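Long-range contacts in acetyl transferase (Salmonella typhimurium, PDB 1S7K), which transfers an acetyl group, probably from acetyl-coenzyme A, to the N-terminal amino group of ribosomal protein L7/L12: residues T13-A19 and M72-Q78; D20-V24 and T54-Q59; A26-L30 and M81-L85; I135-D140 and H170-M174. All blocks are in the same frame, centred on the assembly; numbering follows the deposited sequence.

Overall arrangement
From the N terminus, strand 14-18 pairs with strand 71-77 in contact 1, closing a loop that holds helices 24-33 and 55-67. Contact 2 (20-24 with 54-59) is nested inside that loop and joins the start of one helix to the start of the other. Contact 3 (26-30 with 81-85) crosses both, since 26-30 lies inside their loops and 81-85, on the sheet neighbour of 71-77, beyond them. Contact 4 (135-140 with 170-174) follows in series and closes a separate loop in the C-terminal half. It belongs to the same mixed sheet, yet its centre lies about 26 Å from that of contact 1, across the chain's centre.

Contact 1 of 4, residues T13-A19 and M72-Q78; sequences TLELRAA and MYLIFCQ
Arg-17 and Phe-76 meet on one face of an antiparallel strand pair, 14-18 against 72-77, in the N-terminal half of the GNAT sheet, whose axes approach to 4.4 Å. With CG turned beside the backbone N (chi1 -56°) and the chain extended as far as NE, the arginine runs over the phenyl ring. Its CB is 4.0 Å from Phe-76 CE1, its CG 3.6 Å from Phe-76 CD1. CD lies over the CD1-CE1 bond and NE has moved on towards CD1 and CG. The guanidinium lies flat on the ring, planes 17° apart, with Arg-17 CZ 3.8 Å from the Phe-76 centroid, a cation-pi stack in which NH2 stands over the ring centre. Glu-15, on the same strand face, fixes the rotation of this group through a salt bridge, while Arg-17 NH1 has a weak bond to Asn-79. The backbone register agrees: Glu-15 with Phe-76 and Arg-17 with Leu-74 are hydrogen-bonded pairs, each joined by two N-H...O bonds. On the other face Cys-77 packs on Phe-107, and Leu-14, Leu-16 and Ile-75 on helix 112-127, where Ile-75 touches Ile-112 and Met-113 of the CoA site. Leu-16 and Ile-75 lie side by side, CD2 of the leucine 3.5 Å from CG1 of the isoleucine. At the edge of the guanidinium, Arg-17 NE gives its hydrogen to the anti lone pair of Glu-15 OE2 at 2.7 Å.

Contact 2 of 4, residues D20-V24 and T54-Q59; sequences DESHV and TRKHVQ
Glu-21 reaches Arg-55 and Gln-59 because its chain leaves the backbone in an eclipsed-like position (chi1 -117°) and then folds at chi2 (-71°), swinging the carboxylate towards helix 55-67. Arg-55 answers with a bend at chi3 (-54°) that curls its guanidinium back over segment 20-24. The charged groups form a salt bridge, Glu-21 OE1 to Arg-55 NH1 at 3.2 Å, with OE1 approaching obliquely while OE2 lies near the guanidinium plane at its edge. OE2 also comes within 2.7 Å of Gln-59 NE2, but the angle is too poor for a hydrogen bond.

Val-24 supplies the apolar half. Its CG1 stands over one face of the Arg-55 guanidinium, 3.9 Å above the plane, and is also 3.6 Å from Arg-55 CA, so a single methyl fills the bend of the arginine. The other branch, CG2, meets Val-58 CG1 at 3.7 Å, the two valines running antiparallel alongside each other. Just before helix 24-33, Asp-20 closes an Asx turn, its OD2 accepting from Ser-22 N at 2.7 Å, with Ser-22 OG reaching OD2 from the opposite face of the carboxylate.

In the sequence both segments fall between strands 14-18 and 71-77, where GNAT proteins carry their first helices. Val-58 touches Leu-27 of helix 24-33, Thr-54 has a weak hydrogen bond to His-28 of that helix, and the His-23 ring lies against Leu-74 and Phe-76 of strand 71-77.

Contact 3 of 4, residues A26-L30 and M81-L85; sequences ALHQL and MAGVL
Leu-30 lays a methyl on the flat peptide joining Ala-82 to Gly-83: its CD2 stands over one face of that plane, 4.0 Å from Ala-82 C and almost directly above it. The peptide belongs to a classic beta bulge, in which Ala-82 and Gly-83 both face Ile-75 of the neighbouring strand 71-77. Helix 26-30 passes over strand 81-85 at 80°, with the two axes 9.4 Å apart.

Met-81 fills the gap between them. A bend at chi3 (64°) turns its methyl in against the helix, so that CE is 3.5 Å from Leu-27 CA and SD is 3.9 Å from Leu-27 CB. The approach of Met-81 CE to Leu-30 CD2 is tighter than normal van der Waals contact, which makes the modelled position of these methyls doubtful in detail. Further along the strand, Leu-27 CD1 meets Val-84 CG2 at 3.7 Å, the two side chains crossing at about a right angle, and both also touch Trp-102 of strand 96-103. Because methyl, methylene and thioether groups make these side-chain contacts, the helix is held on the sheet by complementary shape and burial of apolar surface, without directed polar bonds.

Contact 4 of 4, residues I135-D140 and H170-M174; sequences IKCRVD and HDVNM
Cys-137 and Asn-173 are a hydrogen-bonded pair of antiparallel strands 132-138 and 168-178: Cys-137 N gives to Asn-173 O at 3.0 Å, and Asn-173 N to Cys-137 O at 2.7 Å. Where strand 132-138 ends, Val-139 N reaches Asp-171 O at 2.9 Å. A water continues the link, accepting from Asp-140 N and donating to Asp-171 O.

In the salt bridge, Arg-138 NE bonds to the syn lone pair of Asp-140 OD1 at 2.7 Å, 23° out of the guanidinium plane. A second water at the edge of the His-170 ring is bonded to ND1 and weakly to Asp-140 OD2, while His-170 NE2 is held by Leu-165 O.

In the GNAT fold strand 132-138 runs parallel to its sheet neighbour 96-103, with helix 112-127 between them in the chain, and leads to helix 142-150. CoA has been found covalently attached to Cys-137 in another structure, and the Cys-137 side chain lies on the same face as Asn-173, touching Ser-144 and Asn-145 of that helix.

In packing, Arg-138 CD runs beside His-170 CB at 4.0 Å, with guanidinium and ring planes 79° apart. Val-139 CG2 rests 3.6 Å from Asn-173 OD1; ND2 of the same amide bonds to Asn-145 OD1. On the other face Lys-136 CG meets Met-174 CE at 3.8 Å, and Met-174 also packs on Met-159 of the second subunit.

Contact 1 of 4, residues T13-A19 and M72-Q78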
loop_
_atom_site.group_PDB
_atom_site.type_symbol
_atom_site.label_atom_id
_atom_site.label_comp_id
_atom_site.label_asym_id
_atom_site.label_seq_id
_atom_site.Cartn_x
_atom_site.Cartn_y
_atom_site.Cartn_z
ATOM N N THR A 13 -29.326 -17.119 -0.773
ATOM C CA THR A 13 -28.691 -17.704 -1.947
ATOM C C THR A 13 -27.176 -17.440 -2.086
ATOM O O THR A 13 -26.529 -18.039 -2.940
ATOM C CB THR A 13 -29.378 -17.129 -3.176
ATOM O OG1 THR A 13 -29.354 -15.697 -3.062
ATOM C CG2 THR A 13 -30.870 -17.541 -3.214
ATOM N N LEU A 14 -26.617 -16.532 -1.294
ATOM C CA LEU A 14 -25.188 -16.232 -1.426
ATOM C C LEU A 14 -24.394 -16.645 -0.207
ATOM O O LEU A 14 -24.885 -16.583 0.949
ATOM C CB LEU A 14 -25.031 -14.710 -1.621
ATOM C CG LEU A 14 -25.668 -14.092 -2.866
ATOM C CD1 LEU A 14 -25.502 -12.498 -2.910
ATOM C CD2 LEU A 14 -25.076 -14.767 -4.096
ATOM N N GLU A 15 -23.141 -17.050 -0.442
ATOM C CA GLU A 15 -22.241 -17.307 0.678
ATOM C C GLU A 15 -20.790 -17.209 0.147
ATOM O O GLU A 15 -20.556 -17.315 -1.064
ATOM C CB GLU A 15 -22.522 -18.667 1.356
ATOM C CG GLU A 15 -22.026 -19.915 0.639
ATOM C CD GLU A 15 -22.307 -21.234 1.434
ATOM O OE1 GLU A 15 -23.125 -21.276 2.392
ATOM O OE2 GLU A 15 -21.685 -22.226 1.056
ATOM N N LEU A 16 -19.857 -16.880 1.038
ATOM C CA LEU A 16 -18.425 -16.769 0.687
ATOM C C LEU A 16 -17.764 -18.005 1.299
ATOM O O LEU A 16 -18.105 -18.392 2.424
ATOM C CB LEU A 16 -17.814 -15.534 1.343
ATOM C CG LEU A 16 -18.341 -14.177 0.884
ATOM C CD1 LEU A 16 -17.805 -13.084 1.795
ATOM C CD2 LEU A 16 -17.832 -13.954 -0.567
ATOM N N ARG A 17 -16.877 -18.639 0.547
ATOM C CA ARG A 17 -16.134 -19.763 1.056
ATOM C C ARG A 17 -14.643 -19.409 0.908
ATOM O O ARG A 17 -14.208 -18.923 -0.152
ATOM C CB ARG A 17 -16.465 -21.043 0.252
ATOM C CG ARG A 17 -17.960 -21.385 0.227
ATOM C CD ARG A 17 -18.282 -22.661 -0.561
ATOM N NE ARG A 17 -19.739 -22.832 -0.685
ATOM C CZ ARG A 17 -20.344 -23.684 -1.519
ATOM N NH1 ARG A 17 -21.675 -23.759 -1.569
ATOM N NH2 ARG A 17 -19.629 -24.480 -2.303
ATOM N N ALA A 18 -13.872 -19.598 1.977
ATOM C CA ALA A 18 -12.426 -19.349 1.854
ATOM C C ALA A 18 -11.887 -20.206 0.721
ATOM O O ALA A 18 -12.204 -21.399 0.605
ATOM C CB ALA A 18 -11.707 -19.693 3.124
ATOM N N ALA A 19 -11.104 -19.595 -0.159
ATOM C CA ALA A 19 -10.494 -20.319 -1.282
ATOM C C ALA A 19 -9.764 -21.575 -0.772
ATOM O O ALA A 19 -8.968 -21.526 0.177
ATOM C CB ALA A 19 -9.517 -19.427 -2.020
ATOM N N MET A 72 -8.626 -14.615 0.545
ATOM C CA MET A 72 -9.190 -14.865 -0.751
ATOM C C MET A 72 -10.461 -15.713 -0.552
ATOM O O MET A 72 -10.360 -16.852 -0.085
ATOM C CB MET A 72 -8.222 -15.600 -1.681
ATOM C CG MET A 72 -8.892 -15.922 -3.008
ATOM S SD MET A 72 -7.770 -16.920 -3.989
ATOM C CE MET A 72 -8.567 -16.950 -5.379
ATOM N N TYR A 73 -11.636 -15.133 -0.868
ATOM C CA TYR A 73 -12.871 -15.866 -0.755
ATOM C C TYR A 73 -13.516 -16.053 -2.126
ATOM O O TYR A 73 -13.416 -15.220 -3.030
ATOM C CB TYR A 73 -13.853 -15.105 0.191
ATOM C CG TYR A 73 -13.423 -15.032 1.634
ATOM C CD1 TYR A 73 -13.698 -16.089 2.524
ATOM C CD2 TYR A 73 -12.754 -13.915 2.130
ATOM C CE1 TYR A 73 -13.294 -16.015 3.902
ATOM C CE2 TYR A 73 -12.337 -13.840 3.472
ATOM C CZ TYR A 73 -12.615 -14.892 4.351
ATOM O OH TYR A 73 -12.237 -14.794 5.684
ATOM N N LEU A 74 -14.209 -17.171 -2.272
ATOM C CA LEU A 74 -14.963 -17.495 -3.462
ATOM C C LEU A 74 -16.459 -17.201 -3.157
ATOM O O LEU A 74 -16.973 -17.590 -2.091
ATOM C CB LEU A 74 -14.787 -18.988 -3.794
ATOM C CG LEU A 74 -13.416 -19.293 -4.366
ATOM C CD1 LEU A 74 -13.360 -20.745 -4.868
ATOM C CD2 LEU A 74 -13.218 -18.389 -5.586
ATOM N N ILE A 75 -17.114 -16.504 -4.073
ATOM C CA ILE A 75 -18.535 -16.126 -3.981
ATOM C C ILE A 75 -19.343 -17.211 -4.692
ATOM O O ILE A 75 -19.100 -17.456 -5.876
ATOM C CB ILE A 75 -18.810 -14.791 -4.738
ATOM C CG1 ILE A 75 -18.114 -13.581 -4.075
ATOM C CG2 ILE A 75 -20.343 -14.465 -4.746
ATOM C CD1 ILE A 75 -18.043 -12.395 -5.132
ATOM N N PHE A 76 -20.300 -17.814 -3.977
ATOM C CA PHE A 76 -21.185 -18.850 -4.514
ATOM C C PHE A 76 -22.602 -18.347 -4.463
ATOM O O PHE A 76 -23.045 -17.807 -3.458
ATOM C CB PHE A 76 -21.101 -20.141 -3.719
ATOM C CG PHE A 76 -19.871 -20.907 -3.990
ATOM C CD1 PHE A 76 -18.704 -20.690 -3.241
ATOM C CD2 PHE A 76 -19.855 -21.834 -5.021
ATOM C CE1 PHE A 76 -17.544 -21.390 -3.532
ATOM C CE2 PHE A 76 -18.705 -22.540 -5.320
ATOM C CZ PHE A 76 -17.543 -22.316 -4.567
ATOM N N CYS A 77 -23.297 -18.519 -5.572
ATOM C CA CYS A 77 -24.675 -18.053 -5.663
ATOM C C CYS A 77 -25.480 -19.311 -5.981
ATOM O O CYS A 77 -25.251 -19.904 -7.026
ATOM C CB CYS A 77 -24.753 -17.022 -6.797
ATOM S SG CYS A 77 -26.464 -16.542 -7.330
ATOM N N GLN A 78 -26.418 -19.691 -5.104
ATOM C CA GLN A 78 -27.206 -20.920 -5.280
ATOM C C GLN A 78 -26.268 -22.113 -5.579
ATOM O O GLN A 78 -26.569 -22.950 -6.448
ATOM C CB GLN A 78 -28.206 -20.779 -6.419
ATOM C CG GLN A 78 -29.165 -19.579 -6.270
ATOM C CD GLN A 78 -30.450 -19.758 -7.072
ATOM O OE1 GLN A 78 -31.281 -18.860 -7.159
ATOM N NE2 GLN A 78 -30.619 -20.952 -7.651
#

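Contact 2 of 4, residues D20-V24 and T54-Q59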
loop_
_atom_site.group_PDB
_atom_site.type_symbol
_atom_site.label_atom_id
_atom_site.label_comp_id
_atom_site.label_asym_id
_atom_site.label_seq_id
_atom_site.Cartn_x
_atom_site.Cartn_y
_atom_site.Cartn_z
ATOM N N ASP A 20 -10.059 -22.699 -1.387
ATOM C CA ASP A 20 -9.426 -23.948 -0.984
ATOM C C ASP A 20 -8.816 -24.650 -2.164
ATOM O O ASP A 20 -9.220 -24.431 -3.296
ATOM C CB ASP A 20 -10.451 -24.889 -0.365
ATOM C CG ASP A 20 -9.813 -26.127 0.181
ATOM O OD1 ASP A 20 -9.225 -26.068 1.294
ATOM O OD2 ASP A 20 -9.870 -27.153 -0.517
ATOM N N GLU A 21 -7.843 -25.523 -1.898
ATOM C CA GLU A 21 -7.225 -26.257 -2.984
ATOM C C GLU A 21 -8.345 -26.935 -3.801
ATOM O O GLU A 21 -8.264 -27.009 -5.031
ATOM C CB GLU A 21 -6.236 -27.296 -2.426
ATOM C CG GLU A 21 -4.797 -27.039 -2.837
ATOM C CD GLU A 21 -4.558 -27.313 -4.322
ATOM O OE1 GLU A 21 -5.496 -27.072 -5.120
ATOM O OE2 GLU A 21 -3.439 -27.758 -4.693
ATOM N N SER A 22 -9.411 -27.391 -3.127
ATOM C CA SER A 22 -10.494 -28.047 -3.863
ATOM C C SER A 22 -11.189 -27.179 -4.905
ATOM O O SER A 22 -11.854 -27.701 -5.798
ATOM C CB SER A 22 -11.564 -28.576 -2.912
ATOM O OG SER A 22 -12.292 -27.506 -2.308
ATOM N N HIS A 23 -11.046 -25.863 -4.808
ATOM C CA HIS A 23 -11.721 -24.958 -5.752
ATOM C C HIS A 23 -10.934 -24.707 -7.045
ATOM O O HIS A 23 -11.481 -24.228 -8.041
ATOM C CB HIS A 23 -11.958 -23.558 -5.103
ATOM C CG HIS A 23 -12.734 -23.577 -3.817
ATOM N ND1 HIS A 23 -12.157 -23.290 -2.598
ATOM C CD2 HIS A 23 -14.041 -23.832 -3.564
ATOM C CE1 HIS A 23 -13.073 -23.370 -1.647
ATOM N NE2 HIS A 23 -14.225 -23.702 -2.206
ATOM N N VAL A 24 -9.637 -24.989 -7.007
ATOM C CA VAL A 24 -8.771 -24.683 -8.130
ATOM C C VAL A 24 -9.353 -25.100 -9.455
ATOM O O VAL A 24 -9.458 -24.284 -10.363
ATOM C CB VAL A 24 -7.347 -25.296 -7.940
ATOM C CG1 VAL A 24 -6.490 -25.054 -9.200
ATOM C CG2 VAL A 24 -6.652 -24.637 -6.721
ATOM N N THR A 54 -2.995 -21.216 -12.086
ATOM C CA THR A 54 -4.133 -20.934 -11.191
ATOM C C THR A 54 -3.961 -21.579 -9.838
ATOM O O THR A 54 -4.219 -20.949 -8.810
ATOM C CB THR A 54 -5.490 -21.405 -11.769
ATOM O OG1 THR A 54 -5.856 -20.586 -12.878
ATOM C CG2 THR A 54 -6.592 -21.319 -10.688
ATOM N N ARG A 55 -3.513 -22.839 -9.850
ATOM C CA ARG A 55 -3.272 -23.591 -8.641
ATOM C C ARG A 55 -2.217 -22.883 -7.827
ATOM O O ARG A 55 -2.365 -22.699 -6.645
ATOM C CB ARG A 55 -2.771 -24.999 -8.988
ATOM C CG ARG A 55 -2.687 -25.958 -7.811
ATOM C CD ARG A 55 -2.352 -27.373 -8.340
ATOM N NE ARG A 55 -3.280 -27.845 -9.376
ATOM C CZ ARG A 55 -4.471 -28.399 -9.137
ATOM N NH1 ARG A 55 -4.906 -28.562 -7.888
ATOM N NH2 ARG A 55 -5.232 -28.789 -10.160
ATOM N N LYS A 56 -1.129 -22.516 -8.489
ATOM C CA LYS A 56 -0.062 -21.820 -7.846
ATOM C C LYS A 56 -0.649 -20.535 -7.268
ATOM O O LYS A 56 -0.374 -20.182 -6.121
ATOM C CB LYS A 56 1.035 -21.477 -8.867
ATOM C CG LYS A 56 2.092 -20.541 -8.292
ATOM C CD LYS A 56 3.294 -20.351 -9.210
ATOM C CE LYS A 56 4.268 -19.281 -8.677
ATOM N NZ LYS A 56 5.289 -19.735 -7.659
ATOM N N HIS A 57 -1.454 -19.835 -8.071
ATOM C CA HIS A 57 -2.035 -18.571 -7.608
ATOM C C HIS A 57 -2.866 -18.858 -6.365
ATOM O O HIS A 57 -2.708 -18.212 -5.335
ATOM C CB HIS A 57 -2.913 -17.933 -8.699
ATOM C CG HIS A 57 -3.468 -16.580 -8.329
ATOM N ND1 HIS A 57 -2.706 -15.430 -8.325
ATOM C CD2 HIS A 57 -4.705 -16.203 -7.926
ATOM C CE1 HIS A 57 -3.444 -14.408 -7.926
ATOM N NE2 HIS A 57 -4.660 -14.852 -7.674
ATOM N N VAL A 58 -3.753 -19.849 -6.458
ATOM C CA VAL A 58 -4.573 -20.187 -5.327
ATOM C C VAL A 58 -3.776 -20.684 -4.112
ATOM O O VAL A 58 -3.999 -20.208 -2.994
ATOM C CB VAL A 58 -5.652 -21.193 -5.731
ATOM C CG1 VAL A 58 -6.373 -21.711 -4.489
ATOM C CG2 VAL A 58 -6.603 -20.536 -6.755
ATOM N N GLN A 59 -2.848 -21.634 -4.319
ATOM C CA GLN A 59 -2.067 -22.112 -3.203
ATOM C C GLN A 59 -1.367 -20.936 -2.545
ATOM O O GLN A 59 -1.347 -20.845 -1.338
ATOM C CB GLN A 59 -1.071 -23.194 -3.669
ATOM C CG GLN A 59 -1.824 -24.416 -4.262
ATOM C CD GLN A 59 -0.958 -25.417 -5.074
ATOM O OE1 GLN A 59 -0.300 -25.062 -6.066
ATOM N NE2 GLN A 59 -0.998 -26.678 -4.659
#

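Contact 3 of 4, residues A26-L30 and M81-L85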
loop_
_atom_site.group_PDB
_atom_site.type_symbol
_atom_site.label_atom_id
_atom_site.label_comp_id
_atom_site.label_asym_id
_atom_site.label_seq_id
_atom_site.Cartn_x
_atom_site.Cartn_y
_atom_site.Cartn_z
ATOM N N ALA A 26 -12.394 -25.618 -10.598
ATOM C CA ALA A 26 -13.530 -24.812 -11.043
ATOM C C ALA A 26 -13.225 -23.319 -11.295
ATOM O O ALA A 26 -13.716 -22.675 -12.243
ATOM C CB ALA A 26 -14.618 -24.950 -10.008
ATOM N N LEU A 27 -12.436 -22.749 -10.406
ATOM C CA LEU A 27 -12.103 -21.333 -10.580
ATOM C C LEU A 27 -11.306 -21.151 -11.860
ATOM O O LEU A 27 -11.562 -20.216 -12.629
ATOM C CB LEU A 27 -11.284 -20.852 -9.400
ATOM C CG LEU A 27 -10.726 -19.427 -9.465
ATOM C CD1 LEU A 27 -11.819 -18.316 -9.493
ATOM C CD2 LEU A 27 -9.836 -19.329 -8.246
ATOM N N HIS A 28 -10.362 -22.070 -12.088
ATOM C CA HIS A 28 -9.517 -22.001 -13.278
ATOM C C HIS A 28 -10.431 -21.945 -14.468
ATOM O O HIS A 28 -10.181 -21.218 -15.399
ATOM C CB HIS A 28 -8.591 -23.222 -13.407
ATOM C CG HIS A 28 -7.564 -23.096 -14.505
ATOM N ND1 HIS A 28 -6.870 -21.924 -14.745
ATOM C CD2 HIS A 28 -7.072 -24.008 -15.384
ATOM C CE1 HIS A 28 -5.997 -22.123 -15.720
ATOM N NE2 HIS A 28 -6.096 -23.380 -16.126
ATOM N N GLN A 29 -11.500 -22.735 -14.431
ATOM C CA GLN A 29 -12.453 -22.744 -15.532
ATOM C C GLN A 29 -13.051 -21.356 -15.750
ATOM O O GLN A 29 -13.205 -20.912 -16.881
ATOM C CB GLN A 29 -13.576 -23.729 -15.232
ATOM C CG GLN A 29 -13.218 -25.181 -15.474
ATOM C CD GLN A 29 -13.222 -25.503 -16.961
ATOM O OE1 GLN A 29 -12.181 -25.431 -17.622
ATOM N NE2 GLN A 29 -14.416 -25.820 -17.503
ATOM N N LEU A 30 -13.425 -20.692 -14.655
ATOM C CA LEU A 30 -14.012 -19.356 -14.728
ATOM C C LEU A 30 -12.935 -18.342 -15.130
ATOM O O LEU A 30 -13.203 -17.434 -15.928
ATOM C CB LEU A 30 -14.618 -18.981 -13.362
ATOM C CG LEU A 30 -15.940 -18.193 -13.362
ATOM C CD1 LEU A 30 -16.949 -18.909 -14.246
ATOM C CD2 LEU A 30 -16.471 -18.059 -11.943
ATOM N N MET A 81 -20.178 -21.442 -8.441
ATOM C CA MET A 81 -19.138 -20.429 -8.200
ATOM C C MET A 81 -19.405 -19.205 -9.099
ATOM O O MET A 81 -19.635 -19.330 -10.306
ATOM C CB MET A 81 -17.772 -21.062 -8.461
ATOM C CG MET A 81 -16.619 -20.456 -7.669
ATOM S SD MET A 81 -15.048 -20.993 -8.464
ATOM C CE MET A 81 -15.332 -20.238 -9.831
ATOM N N ALA A 82 -19.399 -17.991 -8.534
ATOM C CA ALA A 82 -19.708 -16.813 -9.335
ATOM C C ALA A 82 -18.620 -15.753 -9.433
ATOM O O ALA A 82 -18.716 -14.874 -10.263
ATOM C CB ALA A 82 -21.003 -16.136 -8.820
ATOM N N GLY A 83 -17.633 -15.808 -8.550
ATOM C CA GLY A 83 -16.546 -14.836 -8.645
ATOM C C GLY A 83 -15.664 -14.898 -7.436
ATOM O O GLY A 83 -15.756 -15.830 -6.666
ATOM N N VAL A 84 -14.788 -13.905 -7.275
ATOM C CA VAL A 84 -13.839 -13.864 -6.168
ATOM C C VAL A 84 -13.973 -12.532 -5.387
ATOM O O VAL A 84 -14.211 -11.511 -5.992
ATOM C CB VAL A 84 -12.381 -13.909 -6.677
ATOM C CG1 VAL A 84 -11.446 -13.602 -5.520
ATOM C CG2 VAL A 84 -12.027 -15.339 -7.245
ATOM N N LEU A 85 -13.905 -12.585 -4.061
ATOM C CA LEU A 85 -13.923 -11.381 -3.220
ATOM C C LEU A 85 -12.653 -11.505 -2.341
ATOM O O LEU A 85 -12.502 -12.492 -1.547
ATOM C CB LEU A 85 -15.171 -11.339 -2.348
ATOM C CG LEU A 85 -15.275 -10.136 -1.421
ATOM C CD1 LEU A 85 -14.989 -8.876 -2.182
ATOM C CD2 LEU A 85 -16.675 -10.071 -0.788
#

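Contact 4 of 4, residues I135-D140 and H170-M174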
loop_
_atom_site.group_PDB
_atom_site.type_symbol
_atom_site.label_atom_id
_atom_site.label_comp_id
_atom_site.label_asym_id
_atom_site.label_seq_id
_atom_site.Cartn_x
_atom_site.Cartn_y
_atom_site.Cartn_z
ATOM N N ILE A 135 -11.112 0.566 -0.596
ATOM C CA ILE A 135 -11.263 0.213 -2.035
ATOM C C ILE A 135 -10.488 1.228 -2.838
ATOM O O ILE A 135 -10.807 2.446 -2.776
ATOM C CB ILE A 135 -12.728 0.281 -2.532
ATOM C CG1 ILE A 135 -13.490 -0.921 -1.967
ATOM C CG2 ILE A 135 -12.754 0.295 -4.135
ATOM C CD1 ILE A 135 -15.051 -0.900 -2.089
ATOM N N LYS A 136 -9.468 0.767 -3.569
ATOM C CA LYS A 136 -8.734 1.668 -4.467
ATOM C C LYS A 136 -9.182 1.202 -5.837
ATOM O O LYS A 136 -9.120 -0.031 -6.111
ATOM C CB LYS A 136 -7.212 1.453 -4.326
ATOM C CG LYS A 136 -6.618 1.965 -3.036
ATOM C CD LYS A 136 -5.217 1.392 -2.785
ATOM C CE LYS A 136 -4.217 1.967 -3.696
ATOM N NZ LYS A 136 -2.920 1.185 -3.527
ATOM N N CYS A 137 -9.729 2.118 -6.641
ATOM C CA CYS A 137 -10.094 1.690 -8.007
ATOM C C CYS A 137 -9.911 2.856 -8.970
ATOM O O CYS A 137 -10.037 4.045 -8.571
ATOM C CB CYS A 137 -11.528 1.228 -8.006
ATOM S SG CYS A 137 -12.779 2.513 -7.547
ATOM N N ARG A 138 -9.643 2.551 -10.238
ATOM C CA ARG A 138 -9.424 3.607 -11.230
ATOM C C ARG A 138 -10.632 4.538 -11.267
ATOM O O ARG A 138 -11.771 4.096 -11.105
ATOM C CB ARG A 138 -9.219 3.008 -12.620
ATOM C CG ARG A 138 -7.845 2.362 -12.789
ATOM C CD ARG A 138 -7.648 1.807 -14.263
ATOM N NE ARG A 138 -8.911 1.717 -14.998
ATOM C CZ ARG A 138 -9.762 0.693 -14.992
ATOM N NH1 ARG A 138 -10.873 0.798 -15.697
ATOM N NH2 ARG A 138 -9.520 -0.444 -14.305
ATOM N N VAL A 139 -10.372 5.819 -11.497
ATOM C CA VAL A 139 -11.442 6.778 -11.563
ATOM C C VAL A 139 -12.417 6.342 -12.697
ATOM O O VAL A 139 -13.636 6.449 -12.549
ATOM C CB VAL A 139 -10.890 8.186 -11.831
ATOM C CG1 VAL A 139 -12.027 9.163 -12.145
ATOM C CG2 VAL A 139 -10.116 8.651 -10.600
ATOM N N ASP A 140 -11.864 5.799 -13.773
ATOM C CA ASP A 140 -12.684 5.409 -14.915
ATOM C C ASP A 140 -13.273 4.016 -14.808
ATOM O O ASP A 140 -13.873 3.510 -15.773
ATOM C CB ASP A 140 -11.891 5.595 -16.249
ATOM C CG ASP A 140 -10.742 4.612 -16.419
ATOM O OD1 ASP A 140 -10.598 3.669 -15.625
ATOM O OD2 ASP A 140 -9.947 4.748 -17.396
ATOM N N HIS A 170 -3.216 5.667 -14.776
ATOM C CA HIS A 170 -4.537 6.235 -14.519
ATOM C C HIS A 170 -4.715 6.706 -13.097
ATOM O O HIS A 170 -4.168 6.110 -12.207
ATOM C CB HIS A 170 -5.576 5.151 -14.760
ATOM C CG HIS A 170 -5.524 4.627 -16.160
ATOM N ND1 HIS A 170 -6.198 5.239 -17.191
ATOM C CD2 HIS A 170 -4.780 3.643 -16.715
ATOM C CE1 HIS A 170 -5.880 4.651 -18.336
ATOM N NE2 HIS A 170 -5.019 3.679 -18.082
ATOM N N ASP A 171 -5.534 7.728 -12.916
ATOM C CA ASP A 171 -5.842 8.234 -11.565
ATOM C C ASP A 171 -6.702 7.140 -10.878
ATOM O O ASP A 171 -7.524 6.445 -11.539
ATOM C CB ASP A 171 -6.644 9.523 -11.686
ATOM C CG ASP A 171 -5.804 10.741 -12.088
ATOM O OD1 ASP A 171 -4.624 10.589 -12.538
ATOM O OD2 ASP A 171 -6.392 11.863 -11.982
ATOM N N VAL A 172 -6.570 7.050 -9.550
ATOM C CA VAL A 172 -7.247 6.038 -8.746
ATOM C C VAL A 172 -7.955 6.667 -7.542
ATOM O O VAL A 172 -7.337 7.396 -6.815
ATOM C CB VAL A 172 -6.200 5.045 -8.160
ATOM C CG1 VAL A 172 -6.852 4.010 -7.180
ATOM C CG2 VAL A 172 -5.552 4.258 -9.302
ATOM N N ASN A 173 -9.222 6.346 -7.342
ATOM C CA ASN A 173 -9.969 6.850 -6.188
ATOM C C ASN A 173 -9.676 5.945 -5.003
ATOM O O ASN A 173 -9.617 4.711 -5.128
ATOM C CB ASN A 173 -11.470 6.839 -6.472
ATOM C CG ASN A 173 -11.919 8.045 -7.305
ATOM O OD1 ASN A 173 -11.309 9.112 -7.255
ATOM N ND2 ASN A 173 -12.993 7.872 -8.082
ATOM N N MET A 174 -9.487 6.560 -3.848
ATOM C CA MET A 174 -9.292 5.784 -2.659
ATOM C C MET A 174 -10.518 6.026 -1.808
ATOM O O MET A 174 -10.809 7.167 -1.423
ATOM C CB MET A 174 -8.017 6.193 -1.896
ATOM C CG MET A 174 -8.013 5.399 -0.536
ATOM S SD MET A 174 -6.495 5.596 0.416
ATOM C CE MET A 174 -5.413 4.607 -0.616
HETATM O O HOH W 1 -8.857 6.246 -14.091
HETATM O O HOH W 2 -8.415 6.897 -16.595
#